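Local atomic coordinates of mevalonate kinase, putative (Leishmania major, PDB entry 2HFS), a protein that probably catalyses the ATP-dependent phosphorylation of (R)-mevalonate to (R)-5-phosphomevalonate, the first step from mevalonate towards isopentenyl diphosphate. Residues V120-S123 and R124-E128; V145-G148 and G149-G152; Q218-R221 and L222-N225. All coordinates share one frame; numbering follows the deposited sequence.

Interaction 1: V120-S123 and R124-E128; sequences VAFS and RALSE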
loop_
_atom_site.group_PDB
_atom_site.type_symbol
_atom_site.label_atom_id
_atom_site.label_comp_id
_atom_site.label_asym_id
_atom_site.label_seq_id
_atom_site.Cartn_x
_atom_site.Cartn_y
_atom_site.Cartn_z
ATOM N N VAL A 120 4.998 -2.302 10.254
ATOM C CA VAL A 120 6.351 -2.625 9.799
ATOM C C VAL A 120 7.370 -1.771 10.550
ATOM O O VAL A 120 8.309 -2.301 11.155
ATOM C CB VAL A 120 6.516 -2.501 8.269
ATOM C CG1 VAL A 120 7.983 -2.515 7.869
ATOM C CG2 VAL A 120 5.757 -3.649 7.562
ATOM N N ALA A 121 7.165 -0.452 10.543
ATOM C CA ALA A 121 8.088 0.468 11.213
ATOM C C ALA A 121 8.249 0.100 12.693
ATOM O O ALA A 121 9.375 0.057 13.221
ATOM C CB ALA A 121 7.592 1.907 11.059
ATOM N N PHE A 122 7.127 -0.196 13.340
ATOM C CA PHE A 122 7.085 -0.621 14.744
ATOM C C PHE A 122 7.915 -1.890 15.004
ATOM O O PHE A 122 8.723 -1.916 15.932
ATOM C CB PHE A 122 5.609 -0.819 15.158
ATOM C CG PHE A 122 5.400 -1.074 16.634
ATOM C CD1 PHE A 122 6.202 -0.474 17.595
ATOM C CD2 PHE A 122 4.378 -1.933 17.046
ATOM C CE1 PHE A 122 5.983 -0.724 18.980
ATOM C CE2 PHE A 122 4.144 -2.186 18.410
ATOM C CZ PHE A 122 4.943 -1.576 19.374
ATOM N N SER A 123 7.694 -2.931 14.193
ATOM C CA SER A 123 8.441 -4.180 14.288
ATOM C C SER A 123 9.938 -3.953 14.172
ATOM O O SER A 123 10.716 -4.536 14.921
ATOM C CB SER A 123 7.964 -5.156 13.221
ATOM O OG SER A 123 6.613 -5.526 13.483
ATOM N N ARG A 124 10.334 -3.119 13.215
ATOM C CA ARG A 124 11.734 -2.757 13.029
ATOM C C ARG A 124 12.307 -2.027 14.247
ATOM O O ARG A 124 13.394 -2.363 14.706
ATOM C CB ARG A 124 11.912 -1.919 11.751
ATOM C CG ARG A 124 11.758 -2.731 10.443
ATOM C CD ARG A 124 12.330 -2.029 9.204
ATOM N NE ARG A 124 12.118 -2.783 7.966
ATOM C CZ ARG A 124 12.792 -3.872 7.613
ATOM N NH1 ARG A 124 13.740 -4.384 8.407
ATOM N NH2 ARG A 124 12.507 -4.467 6.467
ATOM N N ALA A 125 11.575 -1.041 14.770
ATOM C CA ALA A 125 12.032 -0.296 15.961
ATOM C C ALA A 125 12.150 -1.181 17.193
ATOM O O ALA A 125 13.091 -1.021 17.969
ATOM C CB ALA A 125 11.120 0.881 16.243
ATOM N N LEU A 126 11.192 -2.088 17.378
ATOM C CA LEU A 126 11.255 -3.066 18.460
ATOM C C LEU A 126 12.490 -3.945 18.285
ATOM O O LEU A 126 13.226 -4.207 19.263
ATOM C CB LEU A 126 9.975 -3.919 18.520
ATOM C CG LEU A 126 8.695 -3.194 18.967
ATOM C CD1 LEU A 126 7.452 -4.076 18.696
ATOM C CD2 LEU A 126 8.767 -2.819 20.455
ATOM N N SER A 127 12.724 -4.400 17.050
ATOM C CA SER A 127 13.911 -5.195 16.784
ATOM C C SER A 127 15.147 -4.427 17.227
ATOM O O SER A 127 16.030 -4.987 17.885
ATOM C CB SER A 127 14.023 -5.556 15.298
ATOM O OG SER A 127 15.172 -6.366 15.073
ATOM N N GLU A 128 15.204 -3.139 16.890
ATOM C CA GLU A 128 16.339 -2.341 17.339
ATOM C C GLU A 128 16.439 -2.319 18.860
ATOM O O GLU A 128 17.471 -2.675 19.420
ATOM C CB GLU A 128 16.321 -0.909 16.814
ATOM C CG GLU A 128 17.555 -0.148 17.281
ATOM C CD GLU A 128 17.728 1.238 16.705
ATOM O OE1 GLU A 128 17.022 1.600 15.755
ATOM O OE2 GLU A 128 18.605 1.971 17.219
#
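Leu126 lays a methyl group on the ring of Phe122, one turn back along helix 114-130 of the GHMP kinase N-terminal domain, on its buried side. This is an i to i+4 CH-pi contact: CD1 of Leu126 lies 3.6 Å from the centroid of the Phe122 ring, only 13° off the ring normal, over the middle of one face. The phenylalanine leaves the helix with CG anti to the backbone N (chi1 -172°), which swings the ring along the helix surface towards the next turn, where the branched leucine meets it. Both side chains are apolar and suit their surroundings: they pack on Val85 of helix 70-88, and Leu126 also touches Leu49 of strand 36-52.

Arg124 takes a different flank. Its first methylenes sit against the carbonyl of the preceding turn, CG of Arg124 3.5 Å from Val120 O, the same oxygen that accepts the Arg124 backbone N-H at 3.0 Å. From there the chain, extended from CG to NE, runs beside Val120 and points the same way, with NE of Arg124 4.1 Å from CG1 of Val120. The Arg124 side chain also packs on Val139 of helix 136-146, while NH2 is gripped by Asp136 in a salt bridge and by the carbonyl of Thr163. A long side chain with a charged end suits this place, since it can cover an apolar neighbour and still reach an acid. Ser123, small enough for a packed interface, has its OG hydrogen-bonded to Val119 O and to Ser142 OG. Beneath the side chains the alpha-helical ladder is regular, and Ser127 N meets Ser123 O at 2.9 Å, the donor tilted 28° from the carbonyl plane.

Interaction 2: V145-G148 and G149-G152; sequences VGEG and GYHG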
loop_
_atom_site.group_PDB
_atom_site.type_symbol
_atom_site.label_atom_id
_atom_site.label_comp_id
_atom_site.label_asym_id
_atom_site.label_seq_id
_atom_site.Cartn_x
_atom_site.Cartn_y
_atom_site.Cartn_z
ATOM N N VAL A 145 1.113 -10.266 11.448
ATOM C CA VAL A 145 0.370 -10.602 12.660
ATOM C C VAL A 145 -0.336 -9.329 13.131
ATOM O O VAL A 145 -1.521 -9.349 13.462
ATOM C CB VAL A 145 1.308 -11.193 13.757
ATOM C CG1 VAL A 145 0.702 -11.056 15.158
ATOM C CG2 VAL A 145 1.685 -12.642 13.433
ATOM N N GLY A 146 0.390 -8.213 13.105
ATOM C CA GLY A 146 -0.142 -6.973 13.646
ATOM C C GLY A 146 -1.264 -6.417 12.805
ATOM O O GLY A 146 -2.207 -5.831 13.337
ATOM N N GLU A 147 -1.142 -6.586 11.485
ATOM C CA GLU A 147 -2.180 -6.197 10.529
ATOM C C GLU A 147 -3.508 -6.883 10.857
ATOM O O GLU A 147 -4.577 -6.456 10.406
ATOM C CB GLU A 147 -1.743 -6.570 9.114
ATOM C CG GLU A 147 -0.876 -5.531 8.424
ATOM C CD GLU A 147 -1.685 -4.326 7.980
ATOM O OE1 GLU A 147 -1.990 -4.226 6.765
ATOM O OE2 GLU A 147 -2.033 -3.492 8.849
ATOM N N GLY A 148 -3.429 -7.958 11.636
ATOM C CA GLY A 148 -4.622 -8.630 12.160
ATOM C C GLY A 148 -5.461 -7.747 13.074
ATOM O O GLY A 148 -6.618 -8.054 13.326
ATOM N N GLY A 149 -4.874 -6.659 13.581
ATOM C CA GLY A 149 -5.577 -5.723 14.467
ATOM C C GLY A 149 -6.402 -4.663 13.749
ATOM O O GLY A 149 -7.291 -4.043 14.342
ATOM N N TYR A 150 -6.090 -4.439 12.476
ATOM C CA TYR A 150 -6.893 -3.569 11.611
ATOM C C TYR A 150 -7.949 -4.386 10.856
ATOM O O TYR A 150 -7.786 -5.605 10.670
ATOM C CB TYR A 150 -6.004 -2.821 10.615
ATOM C CG TYR A 150 -5.144 -1.729 11.207
ATOM C CD1 TYR A 150 -3.853 -1.996 11.657
ATOM C CD2 TYR A 150 -5.612 -0.415 11.294
ATOM C CE1 TYR A 150 -3.053 -0.979 12.197
ATOM C CE2 TYR A 150 -4.818 0.605 11.838
ATOM C CZ TYR A 150 -3.544 0.310 12.291
ATOM O OH TYR A 150 -2.741 1.315 12.807
ATOM N N HIS A 151 -9.004 -3.707 10.403
ATOM C CA HIS A 151 -10.211 -4.358 9.856
ATOM C C HIS A 151 -9.978 -5.330 8.690
ATOM O O HIS A 151 -9.432 -4.945 7.648
ATOM C CB HIS A 151 -11.285 -3.319 9.504
ATOM C CG HIS A 151 -11.919 -2.679 10.700
ATOM N ND1 HIS A 151 -12.073 -3.334 11.904
ATOM C CD2 HIS A 151 -12.461 -1.449 10.870
ATOM C CE1 HIS A 151 -12.668 -2.532 12.768
ATOM N NE2 HIS A 151 -12.915 -1.382 12.166
ATOM N N GLY A 152 -10.434 -6.574 8.883
ATOM C CA GLY A 152 -10.041 -7.731 8.061
ATOM C C GLY A 152 -10.294 -7.643 6.563
ATOM O O GLY A 152 -11.284 -7.038 6.141
#
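Gly149 N bonds to Gly146 O at 2.8 Å and Tyr150 N to Glu147 O at 3.3 Å, so the backbone winds off helix 136-146 in i to i+3 turns. Gly148 N, bonded to Val145 O, already has this tighter spacing. The first bond is nearly straight, but its donor sits above the carbonyl plane. The second is longer and more bent, with the donor 67° out of the plane of the Glu147 carbonyl. Beyond it the chain at Tyr150 is extended. Gly148 and Gly149 have no side chain to crowd the carbonyls of Val145 and Gly146, which these close turns bring near.

Of the side chains, Glu147 folds back at chi2 (-74°), which carries its carboxylate towards the tyrosine ring. OE2 of Glu147 comes 3.7 Å from CD1 of Tyr150, the two planes 56° apart. The polar ends are held by helix 114-130: Ser115 OG bonds to OE2 of Glu147, and Asp118 OD2 to the Tyr150 hydroxyl, while the ring packs on Ala81 of helix 70-88. This is a glycine-rich run of i to i+3 turns that leads the chain from helix 136-146 towards helix 157-164, in the N-terminal domain of the GHMP kinase fold.

Interaction 3: Q218-R221 and L222-N225; sequences QFKR and LYDN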
loop_
_atom_site.group_PDB
_atom_site.type_symbol
_atom_site.label_atom_id
_atom_site.label_comp_id
_atom_site.label_asym_id
_atom_site.label_seq_id
_atom_site.Cartn_x
_atom_site.Cartn_y
_atom_site.Cartn_z
ATOM N N GLN A 218 -18.842 -14.442 -18.821
ATOM C CA GLN A 218 -18.395 -13.059 -19.018
ATOM C C GLN A 218 -17.198 -12.773 -18.132
ATOM O O GLN A 218 -16.190 -12.228 -18.606
ATOM C CB GLN A 218 -19.494 -12.011 -18.794
ATOM C CG GLN A 218 -19.066 -10.629 -19.364
ATOM C CD GLN A 218 -20.092 -9.494 -19.204
ATOM O OE1 GLN A 218 -21.291 -9.687 -19.404
ATOM N NE2 GLN A 218 -19.601 -8.301 -18.883
ATOM N N PHE A 219 -17.297 -13.160 -16.858
ATOM C CA PHE A 219 -16.204 -12.957 -15.921
ATOM C C PHE A 219 -14.903 -13.611 -16.415
ATOM O O PHE A 219 -13.862 -12.962 -16.465
ATOM C CB PHE A 219 -16.554 -13.396 -14.501
ATOM C CG PHE A 219 -15.511 -13.015 -13.495
ATOM C CD1 PHE A 219 -14.361 -13.783 -13.338
ATOM C CD2 PHE A 219 -15.655 -11.860 -12.726
ATOM C CE1 PHE A 219 -13.377 -13.409 -12.420
ATOM C CE2 PHE A 219 -14.674 -11.488 -11.812
ATOM C CZ PHE A 219 -13.545 -12.266 -11.661
ATOM N N LYS A 220 -14.979 -14.876 -16.815
ATOM C CA LYS A 220 -13.824 -15.574 -17.353
ATOM C C LYS A 220 -13.238 -14.809 -18.528
ATOM O O LYS A 220 -12.021 -14.760 -18.695
ATOM C CB LYS A 220 -14.189 -17.010 -17.767
ATOM C CG LYS A 220 -13.042 -17.792 -18.402
ATOM C CD LYS A 220 -11.824 -17.938 -17.489
ATOM C CE LYS A 220 -10.810 -18.909 -18.104
ATOM N NZ LYS A 220 -9.492 -18.833 -17.424
ATOM N N ARG A 221 -14.097 -14.199 -19.347
ATOM C CA ARG A 221 -13.568 -13.367 -20.435
ATOM C C ARG A 221 -12.737 -12.186 -19.892
ATOM O O ARG A 221 -11.613 -11.976 -20.332
ATOM C CB ARG A 221 -14.670 -12.877 -21.377
ATOM C CG ARG A 221 -14.110 -12.137 -22.575
ATOM C CD ARG A 221 -15.146 -11.565 -23.544
ATOM N NE ARG A 221 -15.837 -10.376 -23.044
ATOM C CZ ARG A 221 -17.147 -10.317 -22.793
ATOM N NH1 ARG A 221 -17.693 -9.186 -22.353
ATOM N NH2 ARG A 221 -17.916 -11.387 -22.984
ATOM N N LEU A 222 -13.283 -11.440 -18.932
ATOM C CA LEU A 222 -12.564 -10.295 -18.337
ATOM C C LEU A 222 -11.280 -10.706 -17.613
ATOM O O LEU A 222 -10.267 -9.995 -17.652
ATOM C CB LEU A 222 -13.477 -9.547 -17.366
ATOM C CG LEU A 222 -14.812 -9.099 -17.943
ATOM C CD1 LEU A 222 -15.654 -8.370 -16.881
ATOM C CD2 LEU A 222 -14.590 -8.235 -19.198
ATOM N N TYR A 223 -11.348 -11.838 -16.925
ATOM C CA TYR A 223 -10.199 -12.424 -16.249
ATOM C C TYR A 223 -9.067 -12.760 -17.227
ATOM O O TYR A 223 -7.895 -12.487 -16.952
ATOM C CB TYR A 223 -10.629 -13.693 -15.505
ATOM C CG TYR A 223 -9.474 -14.384 -14.830
ATOM C CD1 TYR A 223 -8.742 -15.367 -15.491
ATOM C CD2 TYR A 223 -9.091 -14.030 -13.538
ATOM C CE1 TYR A 223 -7.658 -15.994 -14.872
ATOM C CE2 TYR A 223 -8.020 -14.656 -12.910
ATOM C CZ TYR A 223 -7.309 -15.632 -13.580
ATOM O OH TYR A 223 -6.250 -16.240 -12.952
ATOM N N ASP A 224 -9.391 -13.368 -18.366
ATOM C CA ASP A 224 -8.317 -13.738 -19.293
ATOM C C ASP A 224 -7.770 -12.480 -19.942
ATOM O O ASP A 224 -6.565 -12.356 -20.149
ATOM C CB ASP A 224 -8.792 -14.706 -20.367
ATOM C CG ASP A 224 -9.134 -16.074 -19.817
ATOM O OD1 ASP A 224 -8.572 -16.485 -18.775
ATOM O OD2 ASP A 224 -9.968 -16.803 -20.392
ATOM N N ASN A 225 -8.677 -11.554 -20.238
ATOM C CA ASN A 225 -8.323 -10.229 -20.726
ATOM C C ASN A 225 -7.306 -9.606 -19.786
ATOM O O ASN A 225 -6.338 -8.992 -20.235
ATOM C CB ASN A 225 -9.575 -9.341 -20.843
ATOM C CG ASN A 225 -10.451 -9.707 -22.060
ATOM O OD1 ASN A 225 -10.084 -10.561 -22.874
ATOM N ND2 ASN A 225 -11.607 -9.057 -22.183
#
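CE1 of the Phe219 ring comes obliquely to CB of Tyr223, one helical turn on and 4.1 Å away; the two rings do not stack. At the edge of the Tyr223 ring, in its plane, lies OD1 of Asp224, where the slightly positive ring hydrogens would suit a carboxylate oxygen. NZ of Lys220 approaches the same ring obliquely. Phe219 turns its ring to His32, the two planes at about 50°, and Tyr223 also touches His32 and Ala34. On another flank of the helix the Arg221 guanidinium and Asn225 amide are inclined by 50°, their chains side by side with CG of Arg221 4.0 Å from ND2 of Asn225.

These residues form one amphipathic stretch near the start of helix 216-239. Leu222, apolar and branched, fills its buried side between Met211 of helix 201-214 and Leu255 of helix 242-258, while Phe219 packs on Val208. The charged residues take the more open flank. There Lys220 and Asp224 make an i to i+4 salt bridge, NZ of Lys220 to OD1 of Asp224 2.9 Å, using the syn lone pair of that oxygen. The lysine's bend at chi2 (59°) folds its long chain along the helix, and CE of Lys220 passes 3.2 Å from Asp224 OD2. Underneath, Tyr223 N donates to Phe219 O at 2.8 Å, and Asn225 N to Arg221 O at 3.0 Å.

How the interactions relate
Interactions 1 and 2 are buried in the N-terminal domain, their centres 16 Å apart, on helix 114-130 and on the end of helix 136-146 with the loop after it. They do not touch, yet each leans on the helix that carries the other. Interaction 3 lies on the far side of the chain's centre from interaction 1, about 42 Å away between centres, and is only partly buried. The chemistry follows position. Mid-helix, 120-128 joins apolar packing on one side to an arginine held by an acid of the next helix on another; 145-152 relies on glycines and tight backbone turns; 218-225 puts a salt bridge on its outer flank.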